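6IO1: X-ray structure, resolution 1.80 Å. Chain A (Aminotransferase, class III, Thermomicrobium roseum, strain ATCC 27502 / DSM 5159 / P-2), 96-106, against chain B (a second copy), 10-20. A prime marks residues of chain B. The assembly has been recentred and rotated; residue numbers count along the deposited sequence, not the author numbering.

Chain A 96-106: PTIELAARLAE
Chain B 10-20: ELVAKDIAHHL

This contact between two copies of a class III aminotransferase illustrates a common design, two helices crossing at 54°, with Ile98 and alanines of one packed against Leu11′, Lys14′ and His18′ of the other, and one salt bridge between Glu99 and Lys14′. Residues 96-106 are helical throughout, with phi/psi near -63/-42, in a helix that continues in both directions; the partner helix, already under way at Glu10′, runs to His18′, which sits at -129/-8, and His19′ leaves helical geometry at -107/113. The N-to-C directions diverge by 54° and the axes approach to 8.9 Å. Register is set by Ile98 opposite Asp15′ (CA to CA 5.4 Å) and Ala101 opposite His18′ (CA to CA 5.7 Å).

Ile98, rotamer m,t, points toward the partner and packs against Leu11′, Lys14′ and Asp15′: its CG2 lies 3.5 Å from both Leu11′ O and Lys14′ CB, its CG1 3.4 Å from Asp15′ OD1, and its CD1 4.2 Å from Leu11′ CB. Farther along, Ala101, Ala102 and Ala105 meet His18′. Ala101 CB lies 4.0 Å from His18′ CB, Ala102 CB 3.7 Å from His18′ CD2, and Ala105 CB 3.3 Å from His18′ ND1. Round the imidazole (chi1 -53°, chi2 -67°), Ala105 CB, Ala101 O and Ala102 CA lie obliquely, the last two being backbone atoms.

One direct hydrogen bond crosses the contact. Lys14′, m,t,t,t, runs extended past Ala102 (CB to Lys14′ CD 4.1 Å) and donates from NZ to Glu99 OE1 at 2.9 Å, a salt-bridged hydrogen bond; Glu99 starts sideways, and its m,m bend brings the carboxylate nearer. A water donates to Glu99 OE2 (3.3 Å) and to Glu10′ OE1 (2.7 Å), linking the two carboxylates. Beyond the helix end, His19′ (chi1 t, chi2 -166°) donates from ND1 to Asp15′ OD1 at 2.8 Å, and its CE1 lies 4.0 Å from Thr97 CG2.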

ATOM      1  N   PRO A  96     -13.681  11.174 -10.456  1.00 15.17           N
ATOM      2  CA  PRO A  96     -14.122   9.963  -9.737  1.00 14.92           C
ATOM      3  C   PRO A  96     -13.729   9.964  -8.271  1.00 13.96           C
ATOM      4  O   PRO A  96     -14.510   9.514  -7.426  1.00 14.68           O
ATOM      5  CB  PRO A  96     -13.448   8.818 -10.509  1.00 16.07           C
ATOM      6  CG  PRO A  96     -13.085   9.381 -11.817  1.00 17.32           C
ATOM      7  CD  PRO A  96     -12.802  10.823 -11.588  1.00 16.87           C
ATOM      8  N   THR A  97     -12.539  10.474  -7.947  1.00 15.12           N
ATOM      9  CA  THR A  97     -12.105  10.536  -6.554  1.00 13.47           C
ATOM     10  C   THR A  97     -13.032  11.424  -5.729  1.00 14.89           C
ATOM     11  O   THR A  97     -13.462  11.051  -4.630  1.00 14.92           O
ATOM     12  CB  THR A  97     -10.666  11.052  -6.489  1.00 16.53           C
ATOM     13  OG1 THR A  97      -9.848  10.307  -7.400  1.00 18.08           O
ATOM     14  CG2 THR A  97     -10.110  10.911  -5.082  1.00 16.74           C
ATOM     15  N   ILE A  98     -13.359  12.605  -6.259  1.00 15.29           N
ATOM     16  CA  ILE A  98     -14.228  13.543  -5.549  1.00 15.48           C
ATOM     17  C   ILE A  98     -15.617  12.944  -5.359  1.00 14.50           C
ATOM     18  O   ILE A  98     -16.210  13.022  -4.272  1.00 15.50           O
ATOM     19  CB  ILE A  98     -14.284  14.882  -6.307  1.00 14.58           C
ATOM     20  CG1 ILE A  98     -12.895  15.522  -6.364  1.00 14.09           C
ATOM     21  CG2 ILE A  98     -15.281  15.820  -5.662  1.00 15.57           C
ATOM     22  CD1 ILE A  98     -12.821  16.748  -7.250  1.00 16.05           C
ATOM     23  N   GLU A  99     -16.162  12.348  -6.424  1.00 13.55           N
ATOM     24  CA  GLU A  99     -17.489  11.750  -6.332  1.00 15.86           C
ATOM     25  C   GLU A  99     -17.510  10.603  -5.331  1.00 15.06           C
ATOM     26  O   GLU A  99     -18.476  10.449  -4.575  1.00 16.16           O
ATOM     27  CB  GLU A  99     -17.952  11.274  -7.710  1.00 18.10           C
ATOM     28  CG  GLU A  99     -18.170  12.394  -8.722  1.00 24.60           C
ATOM     29  CD  GLU A  99     -19.451  13.181  -8.485  1.00 32.44           C
ATOM     30  OE1 GLU A  99     -20.111  12.975  -7.444  1.00 32.13           O
ATOM     31  OE2 GLU A  99     -19.801  14.012  -9.349  1.00 36.06           O
ATOM     32  N   LEU A 100     -16.451   9.787  -5.307  1.00 14.68           N
ATOM     33  CA  LEU A 100     -16.380   8.707  -4.331  1.00 15.95           C
ATOM     34  C   LEU A 100     -16.315   9.252  -2.912  1.00 14.00           C
ATOM     35  O   LEU A 100     -16.933   8.695  -2.000  1.00 15.82           O
ATOM     36  CB  LEU A 100     -15.176   7.808  -4.613  1.00 13.85           C
ATOM     37  CG  LEU A 100     -15.064   6.601  -3.678  1.00 12.48           C
ATOM     38  CD1 LEU A 100     -16.286   5.705  -3.814  1.00 13.34           C
ATOM     39  CD2 LEU A 100     -13.789   5.818  -3.945  1.00 13.73           C
ATOM     40  N   ALA A 101     -15.563  10.336  -2.702  1.00 13.28           N
ATOM     41  CA  ALA A 101     -15.490  10.928  -1.369  1.00 14.50           C
ATOM     42  C   ALA A 101     -16.863  11.403  -0.906  1.00 15.03           C
ATOM     43  O   ALA A 101     -17.279  11.130   0.228  1.00 14.61           O
ATOM     44  CB  ALA A 101     -14.485  12.080  -1.362  1.00 12.96           C
ATOM     45  N   ALA A 102     -17.593  12.097  -1.784  1.00 15.83           N
ATOM     46  CA  ALA A 102     -18.931  12.561  -1.418  1.00 15.90           C
ATOM     47  C   ALA A 102     -19.875  11.390  -1.155  1.00 16.96           C
ATOM     48  O   ALA A 102     -20.648  11.397  -0.183  1.00 19.42           O
ATOM     49  CB  ALA A 102     -19.490  13.469  -2.514  1.00 18.14           C
ATOM     50  N   ARG A 103     -19.821  10.368  -2.012  1.00 16.74           N
ATOM     51  CA  ARG A 103     -20.697   9.215  -1.850  1.00 17.40           C
ATOM     52  C   ARG A 103     -20.415   8.486  -0.543  1.00 15.51           C
ATOM     53  O   ARG A 103     -21.344   8.054   0.146  1.00 15.60           O
ATOM     54  CB  ARG A 103     -20.532   8.271  -3.037  1.00 18.53           C
ATOM     55  CG  ARG A 103     -21.610   7.221  -3.151  1.00 19.75           C
ATOM     56  CD  ARG A 103     -21.580   6.591  -4.525  1.00 22.72           C
ATOM     57  NE  ARG A 103     -22.729   5.727  -4.757  1.00 26.33           N
ATOM     58  CZ  ARG A 103     -22.861   4.940  -5.817  1.00 23.68           C
ATOM     59  NH1 ARG A 103     -21.900   4.891  -6.730  1.00 23.33           N
ATOM     60  NH2 ARG A 103     -23.941   4.185  -5.957  1.00 24.34           N
ATOM     61  N   LEU A 104     -19.136   8.324  -0.194  1.00 13.77           N
ATOM     62  CA  LEU A 104     -18.786   7.703   1.077  1.00 14.65           C
ATOM     63  C   LEU A 104     -19.218   8.562   2.257  1.00 15.09           C
ATOM     64  O   LEU A 104     -19.597   8.024   3.304  1.00 16.63           O
ATOM     65  CB  LEU A 104     -17.284   7.431   1.134  1.00 14.27           C
ATOM     66  CG  LEU A 104     -16.773   6.350   0.180  1.00 13.52           C
ATOM     67  CD1 LEU A 104     -15.290   6.102   0.401  1.00 12.78           C
ATOM     68  CD2 LEU A 104     -17.569   5.065   0.341  1.00 14.82           C
ATOM     69  N   ALA A 105     -19.155   9.889   2.115  1.00 14.89           N
ATOM     70  CA  ALA A 105     -19.689  10.758   3.160  1.00 15.72           C
ATOM     71  C   ALA A 105     -21.170  10.488   3.374  1.00 15.32           C
ATOM     72  O   ALA A 105     -21.658  10.507   4.511  1.00 15.76           O
ATOM     73  CB  ALA A 105     -19.454  12.224   2.801  1.00 16.41           C
ATOM     74  N   GLU A 106     -21.900  10.234   2.289  1.00 16.30           N
ATOM     75  CA  GLU A 106     -23.309   9.868   2.425  1.00 16.96           C
ATOM     76  C   GLU A 106     -23.466   8.497   3.079  1.00 17.86           C
ATOM     77  O   GLU A 106     -24.277   8.323   3.996  1.00 18.02           O
ATOM     78  CB  GLU A 106     -23.998   9.892   1.061  1.00 18.88           C
ATOM     79  CG  GLU A 106     -25.399   9.299   1.074  1.00 20.33           C
ATOM     80  CD  GLU A 106     -26.152   9.552  -0.217  1.00 24.95           C
ATOM     81  OE1 GLU A 106     -26.894   8.652  -0.663  1.00 29.52           O
ATOM     82  OE2 GLU A 106     -25.997  10.652  -0.788  1.00 27.79           O
TER
ATOM     83  N   GLU B  10     -19.440  22.158  -8.845  1.00 20.59           N
ATOM     84  CA  GLU B  10     -19.931  21.094  -7.933  1.00 22.29           C
ATOM     85  C   GLU B  10     -18.738  20.243  -7.482  1.00 20.66           C
ATOM     86  O   GLU B  10     -18.666  19.921  -6.280  1.00 17.96           O
ATOM     87  CB  GLU B  10     -20.980  20.236  -8.643  1.00 24.92           C
ATOM     88  CG  GLU B  10     -21.830  19.414  -7.692  1.00 33.10           C
ATOM     89  CD  GLU B  10     -22.958  18.642  -8.356  1.00 39.63           C
ATOM     90  OE1 GLU B  10     -22.733  18.097  -9.453  1.00 38.98           O
ATOM     91  OE2 GLU B  10     -24.060  18.593  -7.775  1.00 44.17           O
ATOM     92  N   LEU B  11     -17.820  19.932  -8.405  1.00 21.43           N
ATOM     93  CA  LEU B  11     -16.653  19.126  -8.064  1.00 18.04           C
ATOM     94  C   LEU B  11     -15.760  19.850  -7.067  1.00 15.68           C
ATOM     95  O   LEU B  11     -15.264  19.241  -6.112  1.00 17.53           O
ATOM     96  CB  LEU B  11     -15.870  18.774  -9.329  1.00 17.95           C
ATOM     97  CG  LEU B  11     -16.521  17.776 -10.287  1.00 21.21           C
ATOM     98  CD1 LEU B  11     -15.712  17.675 -11.568  1.00 20.88           C
ATOM     99  CD2 LEU B  11     -16.665  16.412  -9.631  1.00 20.92           C
ATOM    100  N   VAL B  12     -15.552  21.154  -7.263  1.00 15.49           N
ATOM    101  CA  VAL B  12     -14.730  21.927  -6.332  1.00 17.11           C
ATOM    102  C   VAL B  12     -15.366  21.934  -4.946  1.00 16.27           C
ATOM    103  O   VAL B  12     -14.692  21.717  -3.927  1.00 15.98           O
ATOM    104  CB  VAL B  12     -14.519  23.356  -6.865  1.00 17.54           C
ATOM    105  CG1 VAL B  12     -13.950  24.256  -5.777  1.00 17.89           C
ATOM    106  CG2 VAL B  12     -13.609  23.340  -8.084  1.00 18.24           C
ATOM    107  N   ALA B  13     -16.679  22.175  -4.891  1.00 17.91           N
ATOM    108  CA  ALA B  13     -17.373  22.214  -3.607  1.00 18.64           C
ATOM    109  C   ALA B  13     -17.304  20.863  -2.901  1.00 16.26           C
ATOM    110  O   ALA B  13     -17.018  20.790  -1.700  1.00 18.88           O
ATOM    111  CB  ALA B  13     -18.826  22.645  -3.810  1.00 22.57           C
ATOM    112  N   LYS B  14     -17.565  19.780  -3.638  1.00 17.00           N
ATOM    113  CA  LYS B  14     -17.522  18.444  -3.054  1.00 17.48           C
ATOM    114  C   LYS B  14     -16.121  18.097  -2.568  1.00 16.06           C
ATOM    115  O   LYS B  14     -15.962  17.464  -1.518  1.00 16.24           O
ATOM    116  CB  LYS B  14     -18.000  17.409  -4.072  1.00 16.73           C
ATOM    117  CG  LYS B  14     -19.497  17.392  -4.321  1.00 21.74           C
ATOM    118  CD  LYS B  14     -19.841  16.375  -5.399  1.00 26.48           C
ATOM    119  CE  LYS B  14     -21.316  16.016  -5.385  1.00 32.60           C
ATOM    120  NZ  LYS B  14     -21.695  15.215  -6.584  1.00 31.17           N
ATOM    121  N   ASP B  15     -15.094  18.490  -3.325  1.00 16.09           N
ATOM    122  CA  ASP B  15     -13.723  18.222  -2.907  1.00 17.36           C
ATOM    123  C   ASP B  15     -13.400  18.949  -1.611  1.00 17.10           C
ATOM    124  O   ASP B  15     -12.814  18.368  -0.690  1.00 17.72           O
ATOM    125  CB  ASP B  15     -12.747  18.629  -4.009  1.00 17.29           C
ATOM    126  CG  ASP B  15     -11.330  18.186  -3.717  1.00 17.75           C
ATOM    127  OD1 ASP B  15     -10.985  17.031  -4.042  1.00 19.09           O
ATOM    128  OD2 ASP B  15     -10.561  18.990  -3.149  1.00 18.24           O
ATOM    129  N   ILE B  16     -13.765  20.230  -1.526  1.00 17.31           N
ATOM    130  CA  ILE B  16     -13.523  20.979  -0.295  1.00 18.01           C
ATOM    131  C   ILE B  16     -14.281  20.347   0.867  1.00 16.96           C
ATOM    132  O   ILE B  16     -13.771  20.265   1.992  1.00 17.83           O
ATOM    133  CB  ILE B  16     -13.901  22.460  -0.484  1.00 17.16           C
ATOM    134  CG1 ILE B  16     -12.926  23.140  -1.445  1.00 18.92           C
ATOM    135  CG2 ILE B  16     -13.919  23.189   0.854  1.00 20.42           C
ATOM    136  CD1 ILE B  16     -13.372  24.515  -1.890  1.00 18.97           C
ATOM    137  N   ALA B  17     -15.503  19.875   0.610  1.00 18.02           N
ATOM    138  CA  ALA B  17     -16.337  19.350   1.686  1.00 17.32           C
ATOM    139  C   ALA B  17     -15.857  17.988   2.183  1.00 19.25           C
ATOM    140  O   ALA B  17     -15.950  17.699   3.382  1.00 17.73           O
ATOM    141  CB  ALA B  17     -17.791  19.267   1.225  1.00 17.78           C
ATOM    142  N   HIS B  18     -15.351  17.132   1.289  1.00 16.76           N
ATOM    143  CA  HIS B  18     -15.180  15.723   1.631  1.00 15.33           C
ATOM    144  C   HIS B  18     -13.804  15.117   1.373  1.00 16.35           C
ATOM    145  O   HIS B  18     -13.587  13.974   1.788  1.00 14.09           O
ATOM    146  CB  HIS B  18     -16.213  14.866   0.880  1.00 15.05           C
ATOM    147  CG  HIS B  18     -17.627  15.324   1.058  1.00 17.18           C
ATOM    148  ND1 HIS B  18     -18.286  15.253   2.266  1.00 17.12           N
ATOM    149  CD2 HIS B  18     -18.513  15.847   0.177  1.00 20.83           C
ATOM    150  CE1 HIS B  18     -19.514  15.717   2.124  1.00 19.55           C
ATOM    151  NE2 HIS B  18     -19.678  16.084   0.865  1.00 22.49           N
ATOM    152  N   HIS B  19     -12.876  15.814   0.721  1.00 18.13           N
ATOM    153  CA  HIS B  19     -11.616  15.200   0.305  1.00 17.11           C
ATOM    154  C   HIS B  19     -10.472  15.701   1.179  1.00 16.19           C
ATOM    155  O   HIS B  19     -10.109  16.882   1.125  1.00 16.83           O
ATOM    156  CB  HIS B  19     -11.325  15.468  -1.169  1.00 16.40           C
ATOM    157  CG  HIS B  19     -10.171  14.676  -1.702  1.00 16.08           C
ATOM    158  ND1 HIS B  19      -9.568  14.955  -2.909  1.00 15.81           N
ATOM    159  CD2 HIS B  19      -9.506  13.615  -1.185  1.00 16.42           C
ATOM    160  CE1 HIS B  19      -8.583  14.099  -3.113  1.00 15.78           C
ATOM    161  NE2 HIS B  19      -8.525  13.275  -2.083  1.00 17.63           N
ATOM    162  N   LEU B  20      -9.903  14.795   1.975  1.00 15.87           N
ATOM    163  CA  LEU B  20      -8.746  15.085   2.822  1.00 16.54           C
ATOM    164  C   LEU B  20      -7.491  14.787   2.008  1.00 16.75           C
ATOM    165  O   LEU B  20      -6.934  13.691   2.064  1.00 18.01           O
ATOM    166  CB  LEU B  20      -8.807  14.262   4.103  1.00 15.85           C
ATOM    167  CG  LEU B  20      -7.881  14.636   5.261  1.00 19.69           C
ATOM    168  CD1 LEU B  20      -8.416  15.845   6.004  1.00 22.20           C
ATOM    169  CD2 LEU B  20      -7.718  13.455   6.206  1.00 18.48           C
TER
HETATM  170  O   HOH W   1     -20.327  17.180 -10.086  1.00 45.79           O